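Local coordinates for putative secreted cellulose binding protein (PDB 4OY7) that oxidatively cleaves glycosidic bonds of cellulose at a copper site, this chain being the AA10 lytic polysaccharide monooxygenase domain of a longer secreted protein, at residues 29-34 with 84-89; 92-97 with 189-194; 111-116 with 137-142. All coordinates share one frame; numbering follows the deposited sequence.

Contact 1 of 3, residues 29-34 with 84-89; sequences NPACQA and AARSDW
Two donors grip the carbonyl oxygen of A84. W89 NE1 reaches A84 O at 3.0 Å, nearly straight (172°) and in the indole plane, and R86 N adds the weak bond that closes an inverse gamma turn centred on A85. The indole, its rotation thus fixed, lies against the first turn of helix 30-39, whose N-cap is N29. With CG anti to the backbone N (chi1 172°), the amide folds back over the helix start: N29 OD1 accepts from C32 N at 3.0 Å on a lone pair, while N29 ND2 donates to D88 O at 2.9 Å, close to the amide plane. Asparagine suits this place because one flat group serves helix and loop at once. A31, small enough to let the loop come close, sets CB over one face of W89, 4.0 Å from the centroid of the five-membered ring, a CH-pi contact. R10 adds a cation-pi contact to W89, and C32 joins C14 of helix 10-18 by a disulfide. R86, bent at chi3 (71°), grips D88 side-on: R86 NE to D88 OD1 and R86 NH2 to D88 OD2, each 2.8 Å; both oxygens lie in the guanidinium plane and accept on their syn lone pairs. This ion pair rests on the helix, with A31 CA over one guanidinium face. P30 CG lies 3.6 Å from D88 OD2, and A34 CB comes within 3.4 Å of R86 NH1.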
loop_
_atom_site.group_PDB
_atom_site.type_symbol
_atom_site.label_atom_id
_atom_site.label_comp_id
_atom_site.label_asym_id
_atom_site.label_seq_id
_atom_site.Cartn_x
_atom_site.Cartn_y
_atom_site.Cartn_z
ATOM N N ASN A 29 -16.114 4.098 -6.243
ATOM C CA ASN A 29 -15.884 4.160 -4.816
ATOM C C ASN A 29 -15.701 5.624 -4.402
ATOM O O ASN A 29 -14.959 6.373 -5.032
ATOM C CB ASN A 29 -14.677 3.315 -4.397
ATOM C CG ASN A 29 -14.309 3.527 -2.934
ATOM O OD1 ASN A 29 -13.659 4.500 -2.591
ATOM N ND2 ASN A 29 -14.704 2.602 -2.076
ATOM N N PRO A 30 -16.393 6.055 -3.349
ATOM C CA PRO A 30 -16.379 7.502 -3.070
ATOM C C PRO A 30 -15.051 8.056 -2.577
ATOM O O PRO A 30 -14.730 9.203 -2.855
ATOM C CB PRO A 30 -17.479 7.674 -2.002
ATOM C CG PRO A 30 -17.762 6.298 -1.505
ATOM C CD PRO A 30 -17.481 5.363 -2.640
ATOM N N ALA A 31 -14.291 7.271 -1.820
ATOM C CA ALA A 31 -12.969 7.692 -1.401
ATOM C C ALA A 31 -12.032 7.794 -2.635
ATOM O O ALA A 31 -11.223 8.693 -2.730
ATOM C CB ALA A 31 -12.399 6.758 -0.351
ATOM N N CYS A 32 -12.169 6.866 -3.575
ATOM C CA CYS A 32 -11.425 6.916 -4.822
ATOM C C CYS A 32 -11.805 8.125 -5.666
ATOM O O CYS A 32 -10.944 8.798 -6.206
ATOM C CB CYS A 32 -11.608 5.626 -5.619
ATOM S SG CYS A 32 -10.980 4.120 -4.840
ATOM N N GLN A 33 -13.098 8.408 -5.772
ATOM C CA GLN A 33 -13.537 9.616 -6.476
ATOM C C GLN A 33 -12.957 10.871 -5.832
ATOM O O GLN A 33 -12.488 11.772 -6.534
ATOM C CB GLN A 33 -15.061 9.715 -6.528
ATOM C CG GLN A 33 -15.533 10.927 -7.321
ATOM C CD GLN A 33 -15.091 10.879 -8.775
ATOM O OE1 GLN A 33 -14.321 11.730 -9.239
ATOM N NE2 GLN A 33 -15.566 9.874 -9.499
ATOM N N ALA A 34 -12.967 10.929 -4.502
ATOM C CA ALA A 34 -12.449 12.094 -3.795
ATOM C C ALA A 34 -10.962 12.268 -4.042
ATOM O O ALA A 34 -10.510 13.389 -4.263
ATOM C CB ALA A 34 -12.722 11.990 -2.302
ATOM N N ALA A 84 -5.992 10.380 3.117
ATOM C CA ALA A 84 -7.274 10.763 3.729
ATOM C C ALA A 84 -7.734 9.724 4.737
ATOM O O ALA A 84 -7.814 8.536 4.441
ATOM C CB ALA A 84 -8.331 10.979 2.652
ATOM N N ALA A 85 -8.009 10.194 5.945
ATOM C CA ALA A 85 -8.398 9.328 7.047
ATOM C C ALA A 85 -9.914 9.084 6.974
ATOM O O ALA A 85 -10.732 9.749 7.669
ATOM C CB ALA A 85 -8.008 9.962 8.383
ATOM N N ARG A 86 -10.267 8.143 6.097
ATOM C CA ARG A 86 -11.650 7.804 5.770
ATOM C C ARG A 86 -11.852 6.306 5.941
ATOM O O ARG A 86 -10.913 5.523 5.767
ATOM C CB ARG A 86 -11.920 8.125 4.298
ATOM C CG ARG A 86 -11.896 9.573 3.934
ATOM C CD ARG A 86 -11.990 9.766 2.434
ATOM N NE ARG A 86 -13.336 9.434 1.992
ATOM C CZ ARG A 86 -14.127 10.242 1.300
ATOM N NH1 ARG A 86 -13.730 11.463 0.946
ATOM N NH2 ARG A 86 -15.329 9.815 0.951
ATOM N N SER A 87 -13.079 5.914 6.256
ATOM C CA SER A 87 -13.396 4.495 6.428
ATOM C C SER A 87 -14.039 3.860 5.197
ATOM O O SER A 87 -14.387 2.669 5.232
ATOM C CB SER A 87 -14.329 4.341 7.617
ATOM O OG SER A 87 -15.578 4.948 7.381
ATOM N N ASP A 88 -14.190 4.626 4.124
ATOM C CA ASP A 88 -14.928 4.167 2.936
ATOM C C ASP A 88 -14.011 3.809 1.747
ATOM O O ASP A 88 -14.522 3.574 0.654
ATOM C CB ASP A 88 -16.065 5.142 2.539
ATOM C CG ASP A 88 -15.578 6.561 2.220
ATOM O OD1 ASP A 88 -14.399 6.887 2.502
ATOM O OD2 ASP A 88 -16.374 7.323 1.619
ATOM N N TRP A 89 -12.699 3.734 1.950
ATOM C CA TRP A 89 -11.792 3.252 0.920
ATOM C C TRP A 89 -12.142 1.798 0.572
ATOM O O TRP A 89 -12.764 1.098 1.388
ATOM C CB TRP A 89 -10.347 3.274 1.410
ATOM C CG TRP A 89 -9.700 4.609 1.569
ATOM C CD1 TRP A 89 -9.520 5.315 2.735
ATOM C CD2 TRP A 89 -9.080 5.392 0.540
ATOM N NE1 TRP A 89 -8.846 6.476 2.487
ATOM C CE2 TRP A 89 -8.585 6.571 1.147
ATOM C CE3 TRP A 89 -8.941 5.240 -0.839
ATOM C CZ2 TRP A 89 -7.884 7.559 0.422
ATOM C CZ3 TRP A 89 -8.268 6.214 -1.552
ATOM C CH2 TRP A 89 -7.776 7.398 -0.922
#

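Contact 2 of 3, residues 92-97 with 189-194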
loop_
_atom_site.group_PDB
_atom_site.type_symbol
_atom_site.label_atom_id
_atom_site.label_comp_id
_atom_site.label_asym_id
_atom_site.label_seq_id
_atom_site.Cartn_x
_atom_site.Cartn_y
_atom_site.Cartn_z
ATOM N N THR A 92 -9.847 -5.073 1.480
ATOM C CA THR A 92 -9.748 -6.513 1.352
ATOM C C THR A 92 -10.243 -7.175 2.638
ATOM O O THR A 92 -9.814 -6.818 3.737
ATOM C CB THR A 92 -8.303 -6.928 1.087
ATOM O OG1 THR A 92 -7.823 -6.259 -0.091
ATOM C CG2 THR A 92 -8.202 -8.452 0.853
ATOM N N HIS A 93 -11.122 -8.152 2.458
ATOM C CA HIS A 93 -11.702 -8.886 3.571
ATOM C C HIS A 93 -10.785 -10.050 3.918
ATOM O O HIS A 93 -10.454 -10.868 3.047
ATOM C CB HIS A 93 -13.119 -9.345 3.182
ATOM C CG HIS A 93 -14.063 -8.200 2.990
ATOM N ND1 HIS A 93 -15.094 -7.931 3.868
ATOM C CD2 HIS A 93 -14.116 -7.237 2.039
ATOM C CE1 HIS A 93 -15.737 -6.847 3.465
ATOM N NE2 HIS A 93 -15.155 -6.398 2.367
ATOM N N LEU A 94 -10.359 -10.091 5.187
ATOM C CA LEU A 94 -9.396 -11.086 5.678
ATOM C C LEU A 94 -9.905 -11.871 6.852
ATOM O O LEU A 94 -10.791 -11.430 7.571
ATOM C CB LEU A 94 -8.137 -10.391 6.173
ATOM C CG LEU A 94 -7.410 -9.521 5.167
ATOM C CD1 LEU A 94 -6.200 -8.880 5.808
ATOM C CD2 LEU A 94 -7.007 -10.372 3.985
ATOM N N THR A 95 -9.286 -13.037 7.069
ATOM C CA THR A 95 -9.582 -13.844 8.232
ATOM C C THR A 95 -8.408 -13.765 9.192
ATOM O O THR A 95 -7.295 -14.237 8.892
ATOM C CB THR A 95 -9.863 -15.293 7.845
ATOM O OG1 THR A 95 -10.906 -15.326 6.862
ATOM C CG2 THR A 95 -10.324 -16.098 9.074
ATOM N N SER A 96 -8.672 -13.216 10.377
ATOM C CA SER A 96 -7.684 -13.214 11.438
ATOM C C SER A 96 -7.297 -14.664 11.750
ATOM O O SER A 96 -8.148 -15.535 11.900
ATOM C CB SER A 96 -8.268 -12.546 12.683
ATOM O OG SER A 96 -7.362 -12.565 13.757
ATOM N N GLY A 97 -5.994 -14.906 11.792
ATOM C CA GLY A 97 -5.453 -16.226 12.021
ATOM C C GLY A 97 -5.048 -17.000 10.772
ATOM O O GLY A 97 -4.342 -17.994 10.894
ATOM N N SER A 189 -2.631 -0.538 2.577
ATOM C CA SER A 189 -3.741 -1.407 2.184
ATOM C C SER A 189 -4.794 -1.455 3.296
ATOM O O SER A 189 -4.541 -1.900 4.406
ATOM C CB SER A 189 -3.217 -2.810 1.932
ATOM O OG SER A 189 -2.209 -2.803 0.931
ATOM N N ASP A 190 -5.994 -0.998 2.960
ATOM C CA ASP A 190 -7.127 -1.114 3.839
ATOM C C ASP A 190 -7.648 -2.534 3.860
ATOM O O ASP A 190 -7.844 -3.156 2.795
ATOM C CB ASP A 190 -8.233 -0.179 3.384
ATOM C CG ASP A 190 -7.858 1.272 3.561
ATOM O OD1 ASP A 190 -7.479 1.889 2.563
ATOM O OD2 ASP A 190 -7.864 1.779 4.701
ATOM N N VAL A 191 -7.884 -3.057 5.058
ATOM C CA VAL A 191 -8.371 -4.433 5.231
ATOM C C VAL A 191 -9.446 -4.437 6.310
ATOM O O VAL A 191 -9.607 -3.445 7.062
ATOM C CB VAL A 191 -7.241 -5.419 5.599
ATOM C CG1 VAL A 191 -6.115 -5.318 4.571
ATOM C CG2 VAL A 191 -6.733 -5.201 7.019
ATOM N N VAL A 192 -10.196 -5.525 6.379
ATOM C CA VAL A 192 -11.116 -5.755 7.498
ATOM C C VAL A 192 -11.021 -7.211 7.886
ATOM O O VAL A 192 -11.028 -8.092 7.021
ATOM C CB VAL A 192 -12.570 -5.314 7.187
ATOM C CG1 VAL A 192 -13.095 -5.961 5.923
ATOM C CG2 VAL A 192 -13.497 -5.599 8.357
ATOM N N PHE A 193 -10.902 -7.451 9.190
ATOM C CA PHE A 193 -10.840 -8.798 9.738
ATOM C C PHE A 193 -12.259 -9.241 10.085
ATOM O O PHE A 193 -12.693 -9.220 11.265
ATOM C CB PHE A 193 -9.932 -8.857 10.971
ATOM C CG PHE A 193 -8.472 -8.636 10.675
ATOM C CD1 PHE A 193 -7.703 -9.638 10.072
ATOM C CD2 PHE A 193 -7.856 -7.445 11.027
ATOM C CE1 PHE A 193 -6.356 -9.424 9.832
ATOM C CE2 PHE A 193 -6.507 -7.239 10.799
ATOM C CZ PHE A 193 -5.769 -8.227 10.182
ATOM N N ASP A 194 -12.989 -9.666 9.057
ATOM C CA ASP A 194 -14.373 -10.125 9.238
ATOM C C ASP A 194 -14.600 -11.553 8.746
ATOM O O ASP A 194 -15.733 -12.019 8.712
ATOM C CB ASP A 194 -15.362 -9.176 8.573
ATOM C CG ASP A 194 -15.214 -9.115 7.058
ATOM O OD1 ASP A 194 -14.269 -9.728 6.482
ATOM O OD2 ASP A 194 -16.051 -8.411 6.428
HETATM O O HOH W 1 -6.413 -4.073 0.626
#
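Strands 92-94 and 189-193 run parallel in the mixed sheet of the LPMO core, with T92 beside V191 and H93 beside V192. T92 N gives to D190 O at 3.1 Å on a lone pair, T92 O accepts V192 N from above the carbonyl plane at 3.0 Å, and L94 N meets V192 O at 2.8 Å, nearly along the C=O axis. D190 O is doubly satisfied, since a water donates to it at 2.8 Å while accepting from T92 OG1; the threonine hydroxyl reaches, through water, the same oxygen that its own backbone N holds. The D190 carboxylate turns to R10 in a salt bridge, and S96 OG is held by P163 O and R166 N. Beta-branched V191 suits the strand and packs CB against L94 CD1 at 3.6 Å, on the face that also takes F193. On the other face H93 lies alongside V192, whose CG1, crowded between backbone N and carbonyl carbon (chi1 54°), sits over one imidazole face. The ring's edge donates from H93 ND1 to D194 OD2 at 2.8 Å, on the syn lone pair, which would probably stabilise the ND1 proton. A weak second bond joins H93 ND1 to D194 OD1 at 3.3 Å.

Contact 3 of 3, residues 111-116 with 137-142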
loop_
_atom_site.group_PDB
_atom_site.type_symbol
_atom_site.label_atom_id
_atom_site.label_comp_id
_atom_site.label_asym_id
_atom_site.label_seq_id
_atom_site.Cartn_x
_atom_site.Cartn_y
_atom_site.Cartn_z
ATOM N N PRO A 111 16.360 -5.255 -5.864
ATOM C CA PRO A 111 16.690 -6.023 -4.672
ATOM C C PRO A 111 16.373 -5.249 -3.356
ATOM O O PRO A 111 16.404 -4.029 -3.327
ATOM C CB PRO A 111 18.193 -6.232 -4.818
ATOM C CG PRO A 111 18.661 -4.994 -5.510
ATOM C CD PRO A 111 17.549 -4.630 -6.468
ATOM N N GLY A 112 16.026 -5.966 -2.286
ATOM C CA GLY A 112 15.716 -5.332 -1.001
ATOM C C GLY A 112 14.721 -6.101 -0.151
ATOM O O GLY A 112 14.405 -7.279 -0.442
ATOM N N ASP A 113 14.275 -5.430 0.914
ATOM C CA ASP A 113 13.362 -5.969 1.934
ATOM C C ASP A 113 12.008 -5.318 1.823
ATOM O O ASP A 113 11.892 -4.089 1.593
ATOM C CB ASP A 113 13.840 -5.644 3.359
ATOM C CG ASP A 113 15.070 -6.365 3.774
ATOM O OD1 ASP A 113 15.475 -7.316 3.113
ATOM O OD2 ASP A 113 15.626 -5.951 4.821
ATOM N N PHE A 114 10.969 -6.105 2.070
ATOM C CA PHE A 114 9.647 -5.595 2.303
ATOM C C PHE A 114 9.349 -5.642 3.794
ATOM O O PHE A 114 9.282 -6.725 4.404
ATOM C CB PHE A 114 8.646 -6.429 1.524
ATOM C CG PHE A 114 8.805 -6.316 0.045
ATOM C CD1 PHE A 114 9.636 -7.177 -0.654
ATOM C CD2 PHE A 114 8.115 -5.343 -0.660
ATOM C CE1 PHE A 114 9.794 -7.074 -2.034
ATOM C CE2 PHE A 114 8.276 -5.219 -2.032
ATOM C CZ PHE A 114 9.106 -6.083 -2.729
ATOM N N ARG A 115 9.182 -4.462 4.380
ATOM C CA ARG A 115 8.869 -4.338 5.816
ATOM C C ARG A 115 7.384 -4.200 5.904
ATOM O O ARG A 115 6.835 -3.194 5.410
ATOM C CB ARG A 115 9.549 -3.111 6.399
ATOM C CG ARG A 115 11.056 -3.214 6.411
ATOM C CD ARG A 115 11.727 -1.938 6.812
ATOM N NE ARG A 115 13.181 -1.989 6.688
ATOM C CZ ARG A 115 13.972 -0.955 6.912
ATOM N NH1 ARG A 115 13.462 0.221 7.325
ATOM N NH2 ARG A 115 15.292 -1.108 6.778
ATOM N N VAL A 116 6.754 -5.165 6.563
ATOM C CA VAL A 116 5.299 -5.274 6.600
ATOM C C VAL A 116 4.785 -4.978 8.015
ATOM O O VAL A 116 5.191 -5.625 8.982
ATOM C CB VAL A 116 4.841 -6.672 6.142
ATOM C CG1 VAL A 116 3.316 -6.786 6.207
ATOM C CG2 VAL A 116 5.383 -7.024 4.736
ATOM N N ILE A 137 5.360 -6.716 11.620
ATOM C CA ILE A 137 4.947 -8.120 11.794
ATOM C C ILE A 137 5.723 -9.105 10.912
ATOM O O ILE A 137 5.758 -10.294 11.194
ATOM C CB ILE A 137 3.412 -8.312 11.658
ATOM C CG1 ILE A 137 2.864 -7.928 10.300
ATOM C CG2 ILE A 137 2.672 -7.548 12.769
ATOM C CD1 ILE A 137 1.418 -8.386 10.121
ATOM N N GLN A 138 6.411 -8.601 9.891
ATOM C CA GLN A 138 7.190 -9.435 8.995
ATOM C C GLN A 138 8.174 -8.591 8.192
ATOM O O GLN A 138 7.858 -7.468 7.814
ATOM C CB GLN A 138 6.200 -10.227 8.112
ATOM C CG GLN A 138 6.647 -10.621 6.740
ATOM C CD GLN A 138 5.531 -11.250 5.927
ATOM O OE1 GLN A 138 4.698 -10.566 5.315
ATOM N NE2 GLN A 138 5.534 -12.544 5.904
ATOM N N THR A 139 9.374 -9.101 7.945
ATOM C CA THR A 139 10.246 -8.496 6.933
ATOM C C THR A 139 10.587 -9.582 5.952
ATOM O O THR A 139 10.957 -10.653 6.384
ATOM C CB THR A 139 11.524 -7.826 7.498
ATOM O OG1 THR A 139 11.149 -6.845 8.478
ATOM C CG2 THR A 139 12.307 -7.121 6.414
ATOM N N VAL A 140 10.412 -9.321 4.654
ATOM C CA VAL A 140 10.613 -10.319 3.597
ATOM C C VAL A 140 11.768 -9.870 2.725
ATOM O O VAL A 140 11.667 -8.874 2.001
ATOM C CB VAL A 140 9.346 -10.473 2.724
ATOM C CG1 VAL A 140 9.527 -11.566 1.675
ATOM C CG2 VAL A 140 8.164 -10.751 3.628
ATOM N N THR A 141 12.860 -10.625 2.769
ATOM C CA THR A 141 14.065 -10.256 2.051
ATOM C C THR A 141 14.095 -10.927 0.684
ATOM O O THR A 141 14.099 -12.163 0.588
ATOM C CB THR A 141 15.313 -10.600 2.891
ATOM O OG1 THR A 141 15.233 -9.929 4.168
ATOM C CG2 THR A 141 16.579 -10.194 2.138
ATOM N N ASN A 142 14.130 -10.122 -0.380
ATOM C CA ASN A 142 14.262 -10.639 -1.753
ATOM C C ASN A 142 13.345 -11.828 -2.083
ATOM O O ASN A 142 13.807 -12.921 -2.455
ATOM C CB ASN A 142 15.726 -10.983 -2.018
ATOM C CG ASN A 142 16.573 -9.758 -2.179
ATOM O OD1 ASN A 142 16.187 -8.836 -2.898
ATOM N ND2 ASN A 142 17.731 -9.737 -1.528
#
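D113 leaves its strand with CG anti to the carbonyl carbon (chi1 -69°), and D113 CB meets the methyl T139 CG2 at 3.7 Å. Farther out, D113 OD1 accepts from T141 OG1 at 2.8 Å. The hydroxyl comes from well above the carboxylate plane; D113 and T141 form a non-hydrogen-bonded backbone pair, and their side chains lie alongside each other. D113 OD2, the other tip, lies 3.9 Å from T139 CG2. Threonine serves twice here: branched for the strand, polar for the carboxylate. Strands 112-119 and 134-141 are antiparallel partners in the mixed sheet of the LPMO sandwich, and a classic beta bulge interrupts them where I137 and Q138 both face V116. V116 O takes I137 N at 2.9 Å and, weakly, Q138 N. On the inward face F114, bonded through its backbone to V140, sends its ring among Y104, Y156, W158 and W176, stacking on W176. Q138 stretches beside V116 until OE1 receives W158 NE1. At the strand end G112 has backbone angles (151°, -170°) that a side chain would make crowded. G112 N donates to N142 OD1 at 2.9 Å from above the amide carbonyl plane, while N142 N returns a bond to G112 O.

How the contacts relate
Contacts 1 and 2 are neighbours, their centres about 17 Å apart. They touch where W89 CB packs 3.4 Å from D190 OD1, and R10 bridges them, one side chain serving the W89 ring and the D190 carboxylate. Contact 3 lies across the centre of the chain from contact 1, about 28 Å between centres. It belongs to the same mixed sheet as contact 2, nearest atoms about 7 Å apart, and its two strands fall in sequence between those of contact 2. Contact 3 also adjoins the active site: P111 follows the copper ligand H110, which binds the metal with H1, and the side chain of P111 is about 9 Å from the copper.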